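Side-chain contacts in CRISPR-associated protein, Cse2 family (Meiothermus ruber, PDB 3WA8), which probably binds G-rich crRNA sequence and helps stabilise the R-loop as the Cse2 (CasB) subunit of a type I-E CRISPR interference complex: residues A[147-150]-A[151-155]; A[125-128]-A[129-133]; A[104-108]-A[109-113]; A[115-119]-A[120-124]; A[14-17]-A[18-22]. All coordinates share one frame; numbering follows the deposited sequence.

Interaction 1 (A[147-150]-A[151-155]); sequences QMVQ and LIESQ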
# COMPACT_ATOMS: atom_id res chain seq x y z
N GLN A 147 -3.10 4.13 -9.14
CA GLN A 147 -4.49 4.44 -9.48
C GLN A 147 -5.47 3.96 -8.40
O GLN A 147 -6.44 4.66 -8.09
CB GLN A 147 -4.85 3.78 -10.79
CG GLN A 147 -4.50 4.52 -12.04
CD GLN A 147 -5.32 3.97 -13.22
OE1 GLN A 147 -5.67 2.76 -13.24
NE2 GLN A 147 -5.69 4.86 -14.17
N MET A 148 -5.23 2.77 -7.85
CA MET A 148 -6.17 2.17 -6.92
C MET A 148 -6.19 2.91 -5.58
O MET A 148 -7.29 3.25 -5.07
CB MET A 148 -5.87 0.69 -6.69
CG MET A 148 -6.87 0.01 -5.78
SD MET A 148 -8.54 -0.02 -6.50
CE MET A 148 -8.53 -1.68 -7.14
N VAL A 149 -4.99 3.16 -5.04
CA VAL A 149 -4.80 4.03 -3.87
C VAL A 149 -5.52 5.36 -4.08
O VAL A 149 -6.27 5.82 -3.21
CB VAL A 149 -3.31 4.31 -3.60
CG1 VAL A 149 -3.13 5.37 -2.57
CG2 VAL A 149 -2.64 3.05 -3.12
N GLN A 150 -5.32 5.96 -5.23
CA GLN A 150 -6.06 7.15 -5.58
C GLN A 150 -7.58 6.95 -5.44
O GLN A 150 -8.27 7.78 -4.85
CB GLN A 150 -5.74 7.53 -7.00
CG GLN A 150 -4.70 8.58 -7.12
CD GLN A 150 -5.26 9.71 -7.93
OE1 GLN A 150 -6.43 9.66 -8.33
NE2 GLN A 150 -4.45 10.74 -8.17
N LEU A 151 -8.11 5.85 -5.99
CA LEU A 151 -9.53 5.62 -5.86
C LEU A 151 -9.90 5.45 -4.40
O LEU A 151 -10.80 6.14 -3.92
CB LEU A 151 -10.01 4.44 -6.69
CG LEU A 151 -10.28 4.77 -8.16
CD1 LEU A 151 -10.66 3.52 -8.90
CD2 LEU A 151 -11.35 5.80 -8.29
N ILE A 152 -9.20 4.57 -3.71
CA ILE A 152 -9.40 4.38 -2.29
C ILE A 152 -9.45 5.69 -1.49
O ILE A 152 -10.31 5.86 -0.62
CB ILE A 152 -8.32 3.48 -1.71
CG1 ILE A 152 -8.45 2.08 -2.28
CG2 ILE A 152 -8.43 3.41 -0.20
CD1 ILE A 152 -7.20 1.29 -2.21
N GLU A 153 -8.53 6.62 -1.80
CA GLU A 153 -8.38 7.89 -1.06
C GLU A 153 -9.54 8.85 -1.33
O GLU A 153 -9.79 9.75 -0.54
CB GLU A 153 -7.04 8.56 -1.40
CG GLU A 153 -5.79 7.79 -0.92
CD GLU A 153 -5.18 8.33 0.37
OE1 GLU A 153 -5.56 9.43 0.81
OE2 GLU A 153 -4.29 7.67 0.94
N SER A 154 -10.24 8.65 -2.43
CA SER A 154 -11.49 9.36 -2.68
C SER A 154 -12.54 9.07 -1.64
O SER A 154 -13.35 9.94 -1.36
CB SER A 154 -12.07 9.00 -4.04
OG SER A 154 -11.31 9.60 -5.07
N GLN A 155 -12.60 7.85 -1.12
CA GLN A 155 -13.51 7.60 0.00
C GLN A 155 -12.80 8.07 1.23
O GLN A 155 -11.63 7.80 1.44
CB GLN A 155 -13.92 6.15 0.16
CG GLN A 155 -14.58 5.56 -1.03
CD GLN A 155 -15.83 6.28 -1.42
OE1 GLN A 155 -15.95 6.75 -2.55
NE2 GLN A 155 -16.77 6.36 -0.49
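Met148 with Ile152, and Val149 with Glu153, make an i to i+4 contact along the last turns of helix 141-154, inside the all-helical Cse2 fold. The stretch is a worked example of an amphipathic helix: Met148, Val149 and Ile152 are buried, whereas Gln150 and Ser154 face solvent. On the buried side the Met148 and Ile152 side chains cross obliquely, with Met148 CG 3.8 Å from Ile152 CD1. Met148 holds CG opposite its backbone N (chi1 -177°) and then bends at the next two torsions. Val149 and Glu153 instead run alongside each other in the same direction, Val149 CG1 lying 4.0 Å from Glu153 CG, an apolar contact made by the stem of an acidic residue. Both pairs pack outward: Met148 and Ile152 rest on Ile113 of helix 109-119, while Val149 and Glu153 touch Trp162. The Glu153 carboxylate is gripped beyond this helix, OE1 by Val76 N and OE2 by Thr75 OG1, two partners that would probably favour its charged form.

Backbone bonds hold the side chains in this spacing. Ile152 N reaches Met148 O at 2.7 Å in an almost straight bond (174°), and Glu153 N meets Val149 O at 2.8 Å. One residue earlier than this pair, Leu151 N bonds Gln147 O at 2.9 Å, and the Leu151 branch continues past that same carbonyl. Near the end of the helix the pattern doubles: Ser154 N is bonded to Gln150 O at 3.2 Å and also to Leu151 O at 3.0 Å.

Interaction 2 (A[125-128]-A[129-133]); sequences SIEQ and RFIAL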
# COMPACT_ATOMS: atom_id res chain seq x y z
N SER A 125 -16.81 -2.08 -11.92
CA SER A 125 -15.58 -1.51 -12.39
C SER A 125 -14.49 -1.53 -11.31
O SER A 125 -13.30 -1.67 -11.62
CB SER A 125 -15.80 -0.12 -13.00
OG SER A 125 -15.93 0.85 -11.99
N ILE A 126 -14.84 -1.41 -10.03
CA ILE A 126 -13.78 -1.49 -9.02
C ILE A 126 -13.29 -2.93 -8.95
O ILE A 126 -12.07 -3.17 -8.79
CB ILE A 126 -14.19 -0.93 -7.61
CG1 ILE A 126 -13.90 0.58 -7.51
CG2 ILE A 126 -13.36 -1.59 -6.48
CD1 ILE A 126 -15.03 1.46 -7.99
N GLU A 127 -14.21 -3.88 -9.10
CA GLU A 127 -13.83 -5.27 -9.02
C GLU A 127 -12.88 -5.60 -10.15
O GLU A 127 -11.88 -6.28 -9.94
CB GLU A 127 -15.04 -6.16 -9.10
CG GLU A 127 -14.75 -7.59 -8.72
CD GLU A 127 -15.99 -8.42 -8.77
OE1 GLU A 127 -16.91 -8.03 -9.52
OE2 GLU A 127 -16.05 -9.45 -8.07
N GLN A 128 -13.18 -5.08 -11.33
CA GLN A 128 -12.33 -5.29 -12.50
C GLN A 128 -10.97 -4.64 -12.36
O GLN A 128 -9.94 -5.28 -12.57
CB GLN A 128 -13.04 -4.85 -13.77
CG GLN A 128 -13.95 -5.95 -14.33
CD GLN A 128 -14.91 -5.39 -15.34
OE1 GLN A 128 -14.69 -4.30 -15.89
NE2 GLN A 128 -16.01 -6.12 -15.59
N ARG A 129 -10.97 -3.37 -11.97
CA ARG A 129 -9.73 -2.67 -11.70
C ARG A 129 -8.92 -3.47 -10.68
O ARG A 129 -7.69 -3.53 -10.78
CB ARG A 129 -9.99 -1.24 -11.24
CG ARG A 129 -8.73 -0.46 -10.92
CD ARG A 129 -8.95 1.05 -11.02
NE ARG A 129 -8.58 1.58 -12.32
CZ ARG A 129 -9.13 2.67 -12.86
NH1 ARG A 129 -10.08 3.32 -12.21
NH2 ARG A 129 -8.74 3.09 -14.06
N PHE A 130 -9.63 -4.10 -9.75
CA PHE A 130 -9.01 -4.89 -8.71
C PHE A 130 -8.40 -6.18 -9.25
O PHE A 130 -7.28 -6.57 -8.87
CB PHE A 130 -10.01 -5.19 -7.60
CG PHE A 130 -9.54 -6.20 -6.59
CD1 PHE A 130 -8.33 -6.03 -5.93
CD2 PHE A 130 -10.31 -7.33 -6.30
CE1 PHE A 130 -7.88 -6.98 -5.00
CE2 PHE A 130 -9.88 -8.28 -5.39
CZ PHE A 130 -8.66 -8.10 -4.72
N ILE A 131 -9.15 -6.85 -10.12
CA ILE A 131 -8.64 -8.06 -10.71
C ILE A 131 -7.42 -7.68 -11.53
O ILE A 131 -6.40 -8.35 -11.49
CB ILE A 131 -9.71 -8.75 -11.55
CG1 ILE A 131 -10.64 -9.56 -10.64
CG2 ILE A 131 -9.09 -9.69 -12.51
CD1 ILE A 131 -11.99 -9.89 -11.27
N ALA A 132 -7.51 -6.56 -12.23
CA ALA A 132 -6.42 -6.14 -13.08
C ALA A 132 -5.19 -5.89 -12.24
O ALA A 132 -4.08 -6.21 -12.65
CB ALA A 132 -6.79 -4.91 -13.84
N LEU A 133 -5.40 -5.31 -11.05
CA LEU A 133 -4.33 -5.11 -10.09
C LEU A 133 -3.70 -6.44 -9.70
O LEU A 133 -2.48 -6.58 -9.72
CB LEU A 133 -4.87 -4.37 -8.87
CG LEU A 133 -3.86 -3.97 -7.80
CD1 LEU A 133 -2.88 -2.98 -8.31
CD2 LEU A 133 -4.57 -3.43 -6.61
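Glu127 and Ile131, one turn apart on helix 124-135, belong to a regular alpha-helical stretch of the helical Cse2 fold in which i to i+4 backbone bonds satisfy four successive carbonyls. Ser125 O receives Arg129 N at 2.9 Å in a nearly straight bond (169°). Ile126 O receives Phe130 N at 2.8 Å, with more bend at the hydrogen (140°). Glu127 O takes Ile131 N at 2.8 Å, and Gln128 O takes Ala132 N, also at 2.8 Å. The series continues with Leu133 N, which bonds Arg129 O at 2.9 Å.

The polar side-chain ends look outward for their partners. Glu127 OE2 is hydrogen-bonded to Tyr188 OH and Ser125 OG to Ser123 OG, which also bonds Ile126 N. Among the backbone acceptors, Ala132 O is bonded to Arg144 NH1. Arg129 sets off with CG opposite its backbone N (chi1 179°) and turns at chi3, which carries the guanidinium away from Ser125 and Gln128 and over helix 141-154, where it packs on Gln147 and Leu151. Phe130, by contrast, is buried, and its ring stacks with that of Phe187.

Side chain to side chain the contact is slight. The Glu127 stem passes Ile131, its CG 4.4 Å from Ile131 CD1, leaving the carboxylate to its tyrosine. Phe130 contributes its first carbon to the packing around the helical carbonyls, with CB 3.2 Å from Glu127 O. Beside the same oxygen, already bonded to Ile131 N, lies Ile131 CG1 at 3.6 Å.

Interaction 3 (A[104-108]-A[109-113]); sequences GYRRT and LGHAI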
# COMPACT_ATOMS: atom_id res chain seq x y z
N GLY A 104 -5.40 -10.29 10.16
CA GLY A 104 -4.60 -10.57 8.97
C GLY A 104 -5.18 -9.88 7.76
O GLY A 104 -4.56 -8.98 7.20
N TYR A 105 -6.40 -10.28 7.41
CA TYR A 105 -7.09 -9.81 6.20
C TYR A 105 -7.44 -8.33 6.16
O TYR A 105 -7.23 -7.68 5.13
CB TYR A 105 -8.34 -10.63 5.94
CG TYR A 105 -8.06 -12.04 5.41
CD1 TYR A 105 -8.64 -13.17 6.02
CD2 TYR A 105 -7.23 -12.25 4.30
CE1 TYR A 105 -8.40 -14.47 5.53
CE2 TYR A 105 -6.98 -13.54 3.82
CZ TYR A 105 -7.57 -14.64 4.43
OH TYR A 105 -7.32 -15.89 3.95
N ARG A 106 -7.98 -7.80 7.27
CA ARG A 106 -8.40 -6.39 7.34
C ARG A 106 -7.22 -5.48 7.07
O ARG A 106 -7.35 -4.42 6.45
CB ARG A 106 -9.00 -6.06 8.70
CG ARG A 106 -10.18 -6.94 9.10
CD ARG A 106 -10.65 -6.67 10.56
NE ARG A 106 -11.80 -7.54 10.86
CZ ARG A 106 -13.07 -7.25 10.58
NH1 ARG A 106 -13.38 -6.08 10.00
NH2 ARG A 106 -14.03 -8.12 10.88
N ARG A 107 -6.06 -5.92 7.52
CA ARG A 107 -4.84 -5.15 7.40
C ARG A 107 -4.21 -5.16 6.00
O ARG A 107 -3.23 -4.45 5.77
CB ARG A 107 -3.85 -5.55 8.51
CG ARG A 107 -4.20 -4.91 9.86
CD ARG A 107 -3.24 -5.28 10.97
NE ARG A 107 -3.43 -4.46 12.18
CZ ARG A 107 -2.87 -3.26 12.38
NH1 ARG A 107 -2.08 -2.72 11.46
NH2 ARG A 107 -3.11 -2.60 13.52
N THR A 108 -4.79 -5.90 5.07
CA THR A 108 -4.26 -6.00 3.70
C THR A 108 -5.00 -5.10 2.71
O THR A 108 -6.15 -4.75 2.92
CB THR A 108 -4.36 -7.43 3.17
OG1 THR A 108 -5.70 -7.66 2.69
CG2 THR A 108 -4.00 -8.45 4.22
N LEU A 109 -4.37 -4.76 1.60
CA LEU A 109 -4.99 -3.81 0.69
C LEU A 109 -6.29 -4.38 0.08
O LEU A 109 -7.21 -3.63 -0.31
CB LEU A 109 -4.02 -3.39 -0.40
CG LEU A 109 -4.44 -2.02 -0.96
CD1 LEU A 109 -4.17 -0.95 0.09
CD2 LEU A 109 -3.78 -1.68 -2.31
N GLY A 110 -6.36 -5.71 0.01
CA GLY A 110 -7.57 -6.38 -0.41
C GLY A 110 -8.73 -5.87 0.43
O GLY A 110 -9.79 -5.47 -0.10
N HIS A 111 -8.56 -5.85 1.75
CA HIS A 111 -9.65 -5.36 2.58
C HIS A 111 -10.00 -3.90 2.25
O HIS A 111 -11.19 -3.55 2.17
CB HIS A 111 -9.38 -5.58 4.07
CG HIS A 111 -10.38 -4.91 4.96
ND1 HIS A 111 -11.57 -5.50 5.32
CD2 HIS A 111 -10.35 -3.71 5.58
CE1 HIS A 111 -12.23 -4.69 6.13
NE2 HIS A 111 -11.52 -3.59 6.29
N ALA A 112 -8.98 -3.05 2.04
CA ALA A 112 -9.24 -1.64 1.76
C ALA A 112 -10.06 -1.54 0.47
O ALA A 112 -11.07 -0.81 0.41
CB ALA A 112 -7.97 -0.83 1.67
N ILE A 113 -9.68 -2.34 -0.53
CA ILE A 113 -10.31 -2.28 -1.83
C ILE A 113 -11.77 -2.75 -1.76
O ILE A 113 -12.67 -2.16 -2.41
CB ILE A 113 -9.50 -3.04 -2.90
CG1 ILE A 113 -8.24 -2.25 -3.24
CG2 ILE A 113 -10.30 -3.22 -4.21
CD1 ILE A 113 -7.12 -3.11 -3.75
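His111 folds back against Arg106 across the tight turn that joins helix 102-106 to helix 109-119, a short interhelical turn with Thr108 at the N-cap position of the second helix.

The hydrogen bonds centre on Thr108. Its hydroxyl lies between the backbone N and the carbonyl carbon (chi1 81°) and from there reaches back to the first helix, where OG1 donates to Tyr105 O at 2.9 Å, in the carbonyl plane and on a lone pair. Thr108 N also bonds Tyr105 O, at 3.0 Å, so one carbonyl is gripped twice by the same residue. Forward along the chain, Thr108 O accepts two weak bonds, from His111 N at 2.9 Å and from Ala112 N at 3.4 Å. With a valine here the hydroxyl is gone, and Tyr105 O would probably keep just one of its two bonds to this position, leaving the turn less firmly tied to the preceding helix.

A second kind of contact is CH-pi. Arg106 CA sits over one face of the His111 imidazole, 3.8 Å from the ring centroid and 27° off the normal, displaced toward the rim. Tyr105 on the same helix packs against Arg185, Ala186 and Arg189 of helix 178-197, and His111 ND1 is hydrogen-bonded to Thr190 OG1 of that helix.

Arg106 NH1 lies 4.8 Å from His111 NE2, a neighbour that would probably disfavour protonation of the ring. Closer in, Arg106 CB comes to 4.1 Å from His111 CD2.

Interaction 4 (A[115-119]-A[120-124]); sequences QLYLA and RDQSK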
# COMPACT_ATOMS: atom_id res chain seq x y z
N GLN A 115 -13.69 -2.45 0.76
CA GLN A 115 -14.42 -1.38 1.43
C GLN A 115 -14.82 -0.32 0.40
O GLN A 115 -15.94 0.21 0.45
CB GLN A 115 -13.58 -0.77 2.55
CG GLN A 115 -13.61 -1.56 3.82
CD GLN A 115 -12.70 -1.01 4.88
OE1 GLN A 115 -11.53 -0.76 4.62
NE2 GLN A 115 -13.21 -0.86 6.08
N LEU A 116 -13.90 -0.04 -0.52
CA LEU A 116 -14.14 0.91 -1.59
C LEU A 116 -15.23 0.36 -2.51
O LEU A 116 -16.21 1.06 -2.83
CB LEU A 116 -12.84 1.14 -2.34
CG LEU A 116 -12.97 1.77 -3.70
CD1 LEU A 116 -13.38 3.23 -3.57
CD2 LEU A 116 -11.68 1.63 -4.42
N TYR A 117 -15.08 -0.90 -2.90
CA TYR A 117 -16.07 -1.59 -3.71
C TYR A 117 -17.47 -1.44 -3.14
O TYR A 117 -18.39 -1.06 -3.86
CB TYR A 117 -15.67 -3.05 -3.78
CG TYR A 117 -16.63 -3.97 -4.46
CD1 TYR A 117 -16.88 -3.87 -5.82
CD2 TYR A 117 -17.24 -4.99 -3.76
CE1 TYR A 117 -17.74 -4.73 -6.45
CE2 TYR A 117 -18.12 -5.86 -4.38
CZ TYR A 117 -18.36 -5.73 -5.73
OH TYR A 117 -19.22 -6.60 -6.36
N LEU A 118 -17.63 -1.71 -1.85
CA LEU A 118 -18.95 -1.67 -1.20
C LEU A 118 -19.47 -0.24 -1.07
O LEU A 118 -20.67 -0.01 -1.16
CB LEU A 118 -18.92 -2.33 0.17
CG LEU A 118 -18.67 -3.85 0.24
CD1 LEU A 118 -17.95 -4.20 1.52
CD2 LEU A 118 -19.95 -4.67 0.11
N ALA A 119 -18.56 0.70 -0.86
CA ALA A 119 -18.91 2.12 -0.81
C ALA A 119 -19.50 2.62 -2.14
O ALA A 119 -20.30 3.54 -2.16
CB ALA A 119 -17.70 2.96 -0.40
N ARG A 120 -19.10 2.00 -3.25
CA ARG A 120 -19.58 2.40 -4.57
C ARG A 120 -20.61 1.45 -5.15
O ARG A 120 -20.57 1.16 -6.35
CB ARG A 120 -18.42 2.52 -5.55
CG ARG A 120 -17.58 3.76 -5.38
CD ARG A 120 -16.94 4.09 -6.70
NE ARG A 120 -15.69 4.79 -6.49
CZ ARG A 120 -15.59 6.10 -6.29
NH1 ARG A 120 -16.70 6.86 -6.28
NH2 ARG A 120 -14.39 6.66 -6.09
N ASP A 121 -21.50 0.94 -4.30
CA ASP A 121 -22.60 0.06 -4.73
C ASP A 121 -22.20 -1.28 -5.29
O ASP A 121 -22.90 -1.81 -6.15
CB ASP A 121 -23.45 0.75 -5.78
CG ASP A 121 -24.65 1.34 -5.20
OD1 ASP A 121 -24.49 2.21 -4.32
OD2 ASP A 121 -25.75 0.91 -5.61
N GLN A 122 -21.10 -1.84 -4.79
CA GLN A 122 -20.58 -3.11 -5.32
C GLN A 122 -20.31 -2.94 -6.81
O GLN A 122 -20.77 -3.75 -7.63
CB GLN A 122 -21.57 -4.26 -5.09
CG GLN A 122 -22.29 -4.23 -3.75
CD GLN A 122 -22.87 -5.56 -3.38
OE1 GLN A 122 -24.09 -5.75 -3.43
NE2 GLN A 122 -22.00 -6.51 -3.03
N SER A 123 -19.56 -1.89 -7.14
CA SER A 123 -19.34 -1.45 -8.52
C SER A 123 -18.43 -2.40 -9.25
O SER A 123 -17.27 -2.58 -8.86
CB SER A 123 -18.75 -0.04 -8.55
OG SER A 123 -17.62 0.03 -9.41
N LYS A 124 -18.93 -2.99 -10.33
CA LYS A 124 -18.12 -3.96 -11.05
C LYS A 124 -16.83 -3.38 -11.64
O LYS A 124 -15.83 -4.09 -11.78
CB LYS A 124 -18.95 -4.77 -12.05
CG LYS A 124 -19.38 -6.12 -11.45
CD LYS A 124 -20.53 -6.76 -12.22
CE LYS A 124 -21.28 -7.81 -11.37
NZ LYS A 124 -22.56 -8.28 -12.00
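The Tyr117 ring carries Gln122 CA over one face, 3.6 Å from the centroid and 17° off the normal, a CH-pi contact across the Schellman motif that ends helix 109-119, packing its last turn against the loop following it. At the ring edge, in plane, lies Ser123 O, 3.3 Å from Tyr117 CE1. The Gln122 amide is turned 65° from the ring, and its NE2 reaches Leu118 CD2 at 4.2 Å. The Tyr117 ring also meets that of Phe187 on helix 178-197.

In the Schellman motif Asp121 takes up the left-handed helical region (phi 65°). The two defining bonds are weak: Gln122 N to Tyr117 O at 3.0 Å and Asp121 N to Leu118 O at 3.4 Å. Tyr117 O is also reached by Arg120 N at 3.2 Å, from above the carbonyl plane rather than on a lone pair. An alanine in place of Tyr117 removes the ring, which would probably leave Gln122 CA and the Ser123 carbonyl without their aromatic neighbour and open a gap beside Phe187.

The loop then leads straight into helix 124-135, where Ser123 is the N-cap and its OG caps Ile126 N. Arg120 extends alongside Leu116 in the same direction, Arg120 NE lying 4.0 Å from Leu116 CD1.

Interaction 5 (A[14-17]-A[18-22]); sequences FVRY and LRQRS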
# COMPACT_ATOMS: atom_id res chain seq x y z
N PHE A 14 9.86 1.54 9.17
CA PHE A 14 10.08 2.45 8.09
C PHE A 14 9.02 3.54 8.10
O PHE A 14 9.32 4.74 8.00
CB PHE A 14 10.10 1.70 6.77
CG PHE A 14 10.21 2.59 5.57
CD1 PHE A 14 11.37 3.33 5.33
CD2 PHE A 14 9.14 2.69 4.67
CE1 PHE A 14 11.46 4.18 4.21
CE2 PHE A 14 9.23 3.51 3.56
CZ PHE A 14 10.40 4.26 3.32
N VAL A 15 7.77 3.11 8.20
CA VAL A 15 6.64 4.03 8.18
C VAL A 15 6.68 4.98 9.37
O VAL A 15 6.55 6.18 9.19
CB VAL A 15 5.32 3.24 8.08
CG1 VAL A 15 4.11 4.11 8.45
CG2 VAL A 15 5.20 2.64 6.67
N ARG A 16 6.87 4.47 10.57
CA ARG A 16 7.10 5.32 11.73
C ARG A 16 8.15 6.42 11.46
O ARG A 16 7.95 7.58 11.82
CB ARG A 16 7.51 4.46 12.93
CG ARG A 16 7.87 5.21 14.23
CD ARG A 16 7.76 4.26 15.47
NE ARG A 16 6.72 3.24 15.23
CZ ARG A 16 6.38 2.23 16.04
NH1 ARG A 16 6.98 2.07 17.23
NH2 ARG A 16 5.42 1.38 15.66
N TYR A 17 9.24 6.04 10.81
CA TYR A 17 10.36 6.93 10.57
C TYR A 17 9.94 8.04 9.63
O TYR A 17 10.24 9.22 9.87
CB TYR A 17 11.50 6.09 10.01
CG TYR A 17 12.81 6.72 9.58
CD1 TYR A 17 13.90 6.84 10.46
CD2 TYR A 17 13.00 7.09 8.26
CE1 TYR A 17 15.14 7.39 10.00
CE2 TYR A 17 14.19 7.62 7.79
CZ TYR A 17 15.27 7.78 8.64
OH TYR A 17 16.44 8.31 8.08
N LEU A 18 9.22 7.68 8.56
CA LEU A 18 8.69 8.68 7.64
C LEU A 18 7.78 9.65 8.38
O LEU A 18 7.86 10.86 8.16
CB LEU A 18 7.91 8.04 6.50
CG LEU A 18 8.51 7.16 5.41
CD1 LEU A 18 7.37 6.48 4.66
CD2 LEU A 18 9.27 7.95 4.42
N ARG A 19 6.91 9.13 9.25
CA ARG A 19 5.99 9.98 10.01
C ARG A 19 6.71 10.94 10.94
O ARG A 19 6.29 12.09 11.13
CB ARG A 19 5.07 9.14 10.88
CG ARG A 19 4.23 8.19 10.10
CD ARG A 19 2.98 7.89 10.83
NE ARG A 19 2.01 7.32 9.91
CZ ARG A 19 1.54 6.09 9.98
NH1 ARG A 19 1.95 5.28 10.94
NH2 ARG A 19 0.66 5.67 9.11
N GLN A 20 7.78 10.46 11.54
CA GLN A 20 8.41 11.23 12.58
C GLN A 20 9.41 12.20 12.01
O GLN A 20 9.61 13.23 12.59
CB GLN A 20 9.08 10.31 13.58
CG GLN A 20 8.10 9.45 14.35
CD GLN A 20 8.80 8.74 15.50
OE1 GLN A 20 10.01 8.91 15.68
NE2 GLN A 20 8.04 7.95 16.29
N ARG A 21 10.04 11.88 10.88
CA ARG A 21 11.21 12.65 10.47
C ARG A 21 11.08 13.42 9.17
O ARG A 21 11.85 14.32 8.95
CB ARG A 21 12.47 11.78 10.42
CG ARG A 21 12.89 11.18 11.72
CD ARG A 21 14.11 11.92 12.36
NE ARG A 21 14.59 11.21 13.56
CZ ARG A 21 15.02 9.95 13.57
NH1 ARG A 21 15.07 9.24 12.44
NH2 ARG A 21 15.41 9.38 14.70
N SER A 22 10.14 13.06 8.30
CA SER A 22 10.00 13.73 6.99
C SER A 22 9.80 15.23 7.08
O SER A 22 8.98 15.68 7.89
CB SER A 22 8.82 13.15 6.23
OG SER A 22 9.02 11.77 6.01
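Leu18 lies over one face of the Phe14 ring, an i to i+4 CH-pi contact on the buried side of helix 10-21, near its C-terminal end. Leu18 CG stands 4.2 Å from the ring centroid, and CD1 comes to 3.7 Å from Phe14 CE2. Phe14 in turn meets Tyr65 and Phe48 edge-to-face, which sets this pair within an aromatic cluster joining several helices.

The next pair along illustrates the same spacing with a charged group. Arg19 runs extended beside Val15, so that Val15 CG1 rests on one face of the guanidinium, 3.5 Å from Arg19 NH1, while NH2 of Arg19 forms a salt bridge with Glu80 OE1. On the exposed side Arg16 and Gln20 also lie side by side, Arg16 CG 3.4 Å from Gln20 NE2.

Tyr17 meets Arg21 differently. The ring and guanidinium planes stand 88° apart, and Tyr17 CE1 lies at the guanidinium edge, in its plane; a bend at chi2 (-103°) brings the arginine round to it. As the helix ends, Leu18 O accepts twice from Ser22, from its N at 3.2 Å and from its OG at 2.6 Å.

From the N terminus, interaction 5 comes first, on helix 10-21, and stands apart: it touches none of the others, and its centre is about 32 Å from that of interaction 4. The remaining four follow in series, none nested or crossed. Interaction 3 turns the chain from helix 102-106 into helix 109-119; interaction 4 closes the far end of that helix and leads into helix 124-135, which holds interaction 2; interaction 1 lies on helix 141-154. These last three helices converge. Ile113 of interaction 3 packs on Phe130 and Leu133 of interaction 2, Ile126 meets Arg120 and Leu116 of interaction 4, and Gln155 of interaction 1 touches Ala119.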